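Diguanylate cyclase (Vibrio cholerae serotype O1, PDB 6EIB) catalyses the condensation of two GTP molecules into the second messenger cyclic di-GMP, with magnesium as cofactor, and takes part in biofilm formation. Local coordinates at residues A[61-64]-A[65-69]; A[87-91]-A[92-96]. All coordinates share one frame; numbering follows the deposited sequence.

Interaction 1: A[61-64]-A[65-69]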
ATOM      1  N   ALA A  61      -3.388   8.026  -4.058  1.00 31.72           N
ATOM      2  CA  ALA A  61      -2.451   8.730  -3.191  1.00 34.10           C
ATOM      3  C   ALA A  61      -3.200   9.691  -2.266  1.00 36.23           C
ATOM      4  O   ALA A  61      -2.910   9.744  -1.061  1.00 36.95           O
ATOM      5  CB  ALA A  61      -1.423   9.491  -4.011  1.00 35.20           C
ATOM      6  N   LYS A  62      -4.148  10.446  -2.817  1.00 38.84           N
ATOM      7  CA  LYS A  62      -4.961  11.353  -1.991  1.00 40.66           C
ATOM      8  C   LYS A  62      -5.691  10.554  -0.916  1.00 37.73           C
ATOM      9  O   LYS A  62      -5.757  10.944   0.250  1.00 37.72           O
ATOM     10  CB  LYS A  62      -5.967  12.133  -2.834  1.00 45.27           C
ATOM     11  CG  LYS A  62      -5.364  13.207  -3.726  1.00 49.31           C
ATOM     12  CD  LYS A  62      -6.440  14.088  -4.403  1.00 52.76           C
ATOM     13  CE  LYS A  62      -7.273  13.372  -5.479  1.00 53.69           C
ATOM     14  NZ  LYS A  62      -6.499  13.109  -6.741  1.00 53.84           N
ATOM     15  N   LEU A  63      -6.179   9.391  -1.319  1.00 35.79           N
ATOM     16  CA  LEU A  63      -6.904   8.503  -0.426  1.00 34.84           C
ATOM     17  C   LEU A  63      -6.067   8.035   0.761  1.00 34.11           C
ATOM     18  O   LEU A  63      -6.582   7.988   1.890  1.00 34.49           O
ATOM     19  CB  LEU A  63      -7.405   7.270  -1.208  1.00 32.66           C
ATOM     20  CG  LEU A  63      -8.417   6.355  -0.516  1.00 31.55           C
ATOM     21  CD1 LEU A  63      -9.632   7.172   0.024  1.00 38.21           C
ATOM     22  CD2 LEU A  63      -8.867   5.230  -1.474  1.00 29.98           C
ATOM     23  N   PHE A  64      -4.779   7.747   0.525  1.00 31.83           N
ATOM     24  CA  PHE A  64      -3.904   7.324   1.613  1.00 32.15           C
ATOM     25  C   PHE A  64      -3.888   8.384   2.717  1.00 34.38           C
ATOM     26  O   PHE A  64      -4.025   8.065   3.901  1.00 34.46           O
ATOM     27  CB  PHE A  64      -2.471   7.092   1.129  1.00 31.44           C
ATOM     28  CG  PHE A  64      -2.320   5.967   0.146  1.00 30.64           C
ATOM     29  CD1 PHE A  64      -3.257   4.949   0.075  1.00 30.62           C
ATOM     30  CD2 PHE A  64      -1.199   5.909  -0.670  1.00 30.81           C
ATOM     31  CE1 PHE A  64      -3.095   3.895  -0.819  1.00 30.79           C
ATOM     32  CE2 PHE A  64      -1.018   4.861  -1.574  1.00 30.57           C
ATOM     33  CZ  PHE A  64      -1.964   3.852  -1.643  1.00 31.28           C
ATOM     34  N   GLN A  65      -3.700   9.634   2.315  1.00 37.37           N
ATOM     35  CA  GLN A  65      -3.692  10.771   3.238  1.00 41.33           C
ATOM     36  C   GLN A  65      -4.974  10.921   4.050  1.00 42.60           C
ATOM     37  O   GLN A  65      -4.931  11.164   5.257  1.00 43.37           O
ATOM     38  CB  GLN A  65      -3.453  12.074   2.480  1.00 45.85           C
ATOM     39  CG  GLN A  65      -2.054  12.300   1.942  1.00 49.16           C
ATOM     40  CD  GLN A  65      -1.950  13.622   1.171  1.00 54.14           C
ATOM     41  OE1 GLN A  65      -1.790  13.625  -0.054  1.00 55.79           O
ATOM     42  NE2 GLN A  65      -2.100  14.746   1.880  1.00 55.89           N
ATOM     43  N   SER A  66      -6.106  10.829   3.360  1.00 43.14           N
ATOM     44  CA  SER A  66      -7.426  11.005   3.962  1.00 46.82           C
ATOM     45  C   SER A  66      -7.722   9.940   5.008  1.00 45.19           C
ATOM     46  O   SER A  66      -8.248  10.235   6.091  1.00 45.50           O
ATOM     47  CB  SER A  66      -8.500  10.968   2.872  1.00 48.78           C
ATOM     48  OG  SER A  66      -9.795  10.875   3.440  1.00 52.06           O
ATOM     49  N   VAL A  67      -7.406   8.699   4.656  1.00 41.06           N
ATOM     50  CA  VAL A  67      -7.669   7.559   5.518  1.00 40.74           C
ATOM     51  C   VAL A  67      -6.641   7.428   6.649  1.00 41.09           C
ATOM     52  O   VAL A  67      -6.997   7.086   7.769  1.00 42.39           O
ATOM     53  CB  VAL A  67      -7.711   6.252   4.697  1.00 39.01           C
ATOM     54  CG1 VAL A  67      -7.736   5.045   5.612  1.00 39.43           C
ATOM     55  CG2 VAL A  67      -8.907   6.267   3.741  1.00 38.46           C
ATOM     56  N   ILE A  68      -5.367   7.666   6.347  1.00 40.47           N
ATOM     57  CA  ILE A  68      -4.333   7.568   7.368  1.00 41.59           C
ATOM     58  C   ILE A  68      -3.939   8.972   7.810  1.00 46.88           C
ATOM     59  O   ILE A  68      -3.039   9.595   7.241  1.00 46.74           O
ATOM     60  CB  ILE A  68      -3.088   6.829   6.852  1.00 38.67           C
ATOM     61  CG1 ILE A  68      -3.487   5.537   6.120  1.00 36.74           C
ATOM     62  CG2 ILE A  68      -2.114   6.573   7.974  1.00 38.10           C
ATOM     63  CD1 ILE A  68      -2.317   4.876   5.414  1.00 35.22           C
ATOM     64  N   SER A  69      -4.579   9.461   8.860  1.00 51.43           N
ATOM     65  CA  SER A  69      -4.311  10.825   9.289  1.00 55.51           C
ATOM     66  C   SER A  69      -2.920  10.908   9.925  1.00 56.46           C
ATOM     67  O   SER A  69      -2.208  11.897   9.734  1.00 57.72           O
ATOM     68  CB  SER A  69      -5.398  11.315  10.250  1.00 58.49           C
ATOM     69  OG  SER A  69      -5.512  10.451  11.365  1.00 59.49           O
TER

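Interaction 2: A[87-91]-A[92-96]. With SO4 (sulfate ion), chain E.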
ATOM      1  N   GLU A  87       4.979   4.066  10.966  1.00 29.45           N
ATOM      2  CA  GLU A  87       5.765   4.003  12.215  1.00 30.09           C
ATOM      3  C   GLU A  87       4.907   3.881  13.467  1.00 29.72           C
ATOM      4  O   GLU A  87       3.785   4.394  13.526  1.00 28.98           O
ATOM      5  CB  GLU A  87       6.691   5.208  12.337  1.00 32.19           C
ATOM      6  CG  GLU A  87       7.803   5.234  11.307  1.00 32.35           C
ATOM      7  CD  GLU A  87       8.886   6.256  11.678  1.00 34.43           C
ATOM      8  OE1 GLU A  87       8.856   7.366  11.106  1.00 35.80           O
ATOM      9  OE2 GLU A  87       9.754   5.965  12.539  1.00 35.39           O
ATOM     10  N   ASN A  88       5.451   3.204  14.469  1.00 29.79           N
ATOM     11  CA  ASN A  88       4.773   3.040  15.747  1.00 31.24           C
ATOM     12  C   ASN A  88       3.317   2.598  15.553  1.00 30.88           C
ATOM     13  O   ASN A  88       2.389   3.153  16.166  1.00 31.77           O
ATOM     14  CB  ASN A  88       4.846   4.340  16.580  1.00 34.74           C
ATOM     15  CG  ASN A  88       4.688   4.069  18.045  1.00 38.35           C
ATOM     16  OD1 ASN A  88       5.025   2.976  18.506  1.00 38.42           O
ATOM     17  ND2 ASN A  88       4.219   5.067  18.807  1.00 41.66           N
ATOM     18  N   THR A  89       3.133   1.605  14.682  1.00 26.25           N
ATOM     19  CA  THR A  89       1.815   1.103  14.333  1.00 26.36           C
ATOM     20  C   THR A  89       1.813  -0.421  14.326  1.00 25.02           C
ATOM     21  O   THR A  89       2.659  -1.068  13.673  1.00 22.61           O
ATOM     22  CB  THR A  89       1.376   1.629  12.961  1.00 27.55           C
ATOM     23  OG1 THR A  89       1.340   3.064  13.005  1.00 28.41           O
ATOM     24  CG2 THR A  89      -0.028   1.113  12.598  1.00 28.68           C
ATOM     25  N   HIS A  90       0.886  -0.996  15.072  1.00 25.63           N
ATOM     26  CA  HIS A  90       0.795  -2.445  15.181  1.00 27.78           C
ATOM     27  C   HIS A  90       0.151  -3.017  13.922  1.00 27.98           C
ATOM     28  O   HIS A  90      -0.572  -2.307  13.223  1.00 27.79           O
ATOM     29  CB  HIS A  90      -0.008  -2.862  16.441  1.00 28.75           C
ATOM     30  CG  HIS A  90       0.666  -2.522  17.735  1.00 31.49           C
ATOM     31  ND1 HIS A  90       1.795  -3.181  18.183  1.00 27.60           N
ATOM     32  CD2 HIS A  90       0.308  -1.667  18.728  1.00 33.72           C
ATOM     33  CE1 HIS A  90       2.143  -2.686  19.363  1.00 31.68           C
ATOM     34  NE2 HIS A  90       1.253  -1.776  19.721  1.00 33.34           N
ATOM     35  N   VAL A  91       0.412  -4.283  13.613  1.00 27.99           N
ATOM     36  CA  VAL A  91       0.006  -4.804  12.297  1.00 26.77           C
ATOM     37  C   VAL A  91      -1.524  -4.786  12.116  1.00 28.61           C
ATOM     38  O   VAL A  91      -1.990  -4.482  11.019  1.00 29.45           O
ATOM     39  CB  VAL A  91       0.593  -6.229  12.044  1.00 22.91           C
ATOM     40  CG1 VAL A  91      -0.042  -7.285  12.950  1.00 23.47           C
ATOM     41  CG2 VAL A  91       0.505  -6.620  10.549  1.00 22.98           C
ATOM     42  N   GLU A  92      -2.298  -5.077  13.162  1.00 32.01           N
ATOM     43  CA  GLU A  92      -3.776  -5.047  13.076  1.00 35.19           C
ATOM     44  C   GLU A  92      -4.338  -3.695  12.733  1.00 33.16           C
ATOM     45  O   GLU A  92      -5.313  -3.603  11.991  1.00 33.46           O
ATOM     46  CB  GLU A  92      -4.444  -5.517  14.376  1.00 40.81           C
ATOM     47  CG  GLU A  92      -4.563  -7.040  14.559  1.00 46.15           C
ATOM     48  CD  GLU A  92      -3.315  -7.721  15.138  1.00 50.80           C
ATOM     49  OE1 GLU A  92      -2.324  -7.038  15.429  1.00 51.64           O
ATOM     50  OE2 GLU A  92      -3.338  -8.955  15.343  1.00 53.08           O
ATOM     51  N   THR A  93      -3.745  -2.647  13.284  1.00 32.44           N
ATOM     52  CA  THR A  93      -4.167  -1.291  12.966  1.00 31.65           C
ATOM     53  C   THR A  93      -3.911  -1.054  11.480  1.00 29.16           C
ATOM     54  O   THR A  93      -4.801  -0.605  10.752  1.00 29.09           O
ATOM     55  CB  THR A  93      -3.411  -0.270  13.818  1.00 32.10           C
ATOM     56  OG1 THR A  93      -3.623  -0.569  15.206  1.00 32.50           O
ATOM     57  CG2 THR A  93      -3.889   1.149  13.514  1.00 33.09           C
ATOM     58  N   ALA A  94      -2.733  -1.463  11.005  1.00 25.64           N
ATOM     59  CA  ALA A  94      -2.404  -1.319   9.590  1.00 23.68           C
ATOM     60  C   ALA A  94      -3.383  -2.105   8.711  1.00 23.69           C
ATOM     61  O   ALA A  94      -3.773  -1.632   7.654  1.00 23.55           O
ATOM     62  CB  ALA A  94      -0.958  -1.788   9.318  1.00 21.88           C
ATOM     63  N   PHE A  95      -3.770  -3.295   9.148  1.00 23.93           N
ATOM     64  CA  PHE A  95      -4.697  -4.104   8.395  1.00 26.35           C
ATOM     65  C   PHE A  95      -6.037  -3.366   8.267  1.00 28.66           C
ATOM     66  O   PHE A  95      -6.609  -3.256   7.173  1.00 26.72           O
ATOM     67  CB  PHE A  95      -4.889  -5.457   9.066  1.00 28.64           C
ATOM     68  CG  PHE A  95      -5.835  -6.357   8.331  1.00 29.66           C
ATOM     69  CD1 PHE A  95      -5.425  -7.048   7.187  1.00 29.28           C
ATOM     70  CD2 PHE A  95      -7.139  -6.498   8.763  1.00 31.79           C
ATOM     71  CE1 PHE A  95      -6.325  -7.874   6.496  1.00 30.31           C
ATOM     72  CE2 PHE A  95      -8.044  -7.327   8.083  1.00 32.05           C
ATOM     73  CZ  PHE A  95      -7.633  -8.007   6.950  1.00 31.21           C
ATOM     74  N   HIS A  96      -6.505  -2.827   9.387  1.00 29.09           N
ATOM     75  CA  HIS A  96      -7.749  -2.090   9.362  1.00 32.55           C
ATOM     76  C   HIS A  96      -7.666  -0.890   8.421  1.00 30.35           C
ATOM     77  O   HIS A  96      -8.578  -0.654   7.635  1.00 30.94           O
ATOM     78  CB  HIS A  96      -8.114  -1.621  10.759  1.00 38.06           C
ATOM     79  CG  HIS A  96      -8.506  -2.730  11.681  1.00 43.83           C
ATOM     80  ND1 HIS A  96      -9.164  -3.860  11.242  1.00 46.49           N
ATOM     81  CD2 HIS A  96      -8.381  -2.863  13.025  1.00 47.16           C
ATOM     82  CE1 HIS A  96      -9.405  -4.654  12.274  1.00 48.69           C
ATOM     83  NE2 HIS A  96      -8.945  -4.070  13.368  1.00 49.12           N
TER
HETATM   84  S   SO4 E 201       3.183  -5.740  15.932  1.00 35.05           S
HETATM   85  O1  SO4 E 201       3.888  -5.392  14.701  1.00 36.66           O
HETATM   86  O2  SO4 E 201       1.832  -5.206  15.876  1.00 35.34           O
HETATM   87  O3  SO4 E 201       3.136  -7.184  16.102  1.00 32.57           O
HETATM   88  O4  SO4 E 201       3.862  -5.102  17.083  1.00 37.46           O
HETATM   89  O   HOH W   1      -1.227   0.729  16.370  1.00 31.20           O

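Interaction 1: A[61-64]-A[65-69]
The last turn of helix 50-67 in the GGDEF domain is held by i to i+4 contacts, with Leu63 touching Val67 and the Phe64 carbonyl taking the N-H of Ile68. Its backbone bonds run in steady succession: Ser66 N to Lys62 O at 3.1 Å, Val67 N to Leu63 O at 3.0 Å, and Ile68 N to Phe64 O at 2.8 Å. One residue earlier, Gln65 N reaches Ala61 O at 3.5 Å, a weak bond. Ile68 still donates its N-H in the helical pattern, but its own phi and psi are no longer helical (psi 93°), and the chain turns off there.

On one flank Leu63 and Val67 lie side by side and point the same way, CD1 of Leu63 meeting CG2 of Val67 at 3.9 Å. Leu63 has CG anti to the backbone N (chi1 -168°), while CG2 of Val67 stands beside its own N and also rests 3.4 Å from Leu63 O. The Ile68 side chain packs back over the carbonyl that its backbone binds, CG1 lying 3.4 Å from Phe64 O.

The Phe64 ring is buried in the core, where it meets Phe82 edge-to-face and packs on Ile84 and on Ile101 of helix 91-107; Ile68 continues along strand 81-87 through Ile84 and Leu86. Leu63 and Val67 face helix 91-107 at Arg104, Phe105 and Gln100, and Ser66 OG bonds Arg104 there, while Ala61 and Gln65 meet helix 4-7.

Interaction 2: A[87-91]-A[92-96]
His90 is the N-cap residue of helix 91-107, and its carbonyl begins the helix's hydrogen bonding: Ala94 N approaches His90 O in the carbonyl plane at 3.2 Å, with a straight N-H...O angle of 166°. Thr93 N also reaches that oxygen, but the bond is weak and badly bent at 120°. The next acceptor, Val91 O, takes Phe95 N at 2.8 Å.

At the start of the helix, N-H groups lack carbonyls from a preceding turn, and a sulfate ion, probably from the crystallisation liquor, serves one of them. Its O2 accepts from Val91 N at 2.8 Å and also from His90 ND1, which shares its N-H with O4 at 3.0 Å. The ion sits at the edge of the imidazole, its sulfur in the ring plane; three bonds and a further one from Ser125 OG hold it, and the positive end of the helix dipole probably helps.

The backbone N-H of His90 is satisfied by a water that it shares with Thr93 OG1. Ahead of the cap, Thr89 OG1 donates to Glu87 O from well above the carbonyl plane, while Glu87 OE2 forms a salt bridge with Arg23. The remaining branch of Thr89 is left to pack: with CG2 anti to the backbone N, the Thr89 side chain crosses that of Thr93 at about a right angle, its CG2 stopping 3.9 Å from Thr93 CB.

Overall arrangement
From the N terminus, the chain first passes through interaction 1, which finishes helix 50-67 and turns the chain toward strand 73-76. It then runs through strand 81-87 and enters interaction 2, where the loop 87-91 becomes helix 91-107. The two contacts follow in series, neither enclosing nor crossing the other, and each is local, so neither closes a long loop. The centres of interactions 1 and 2 lie about 15 Å apart. What joins them is shared structure: the helix that interaction 2 starts runs on to pack against the helix end of interaction 1, and strand 81-87 packs against that same end through Phe64 and Ile68 before its chain continues through the loop into helix 91-107.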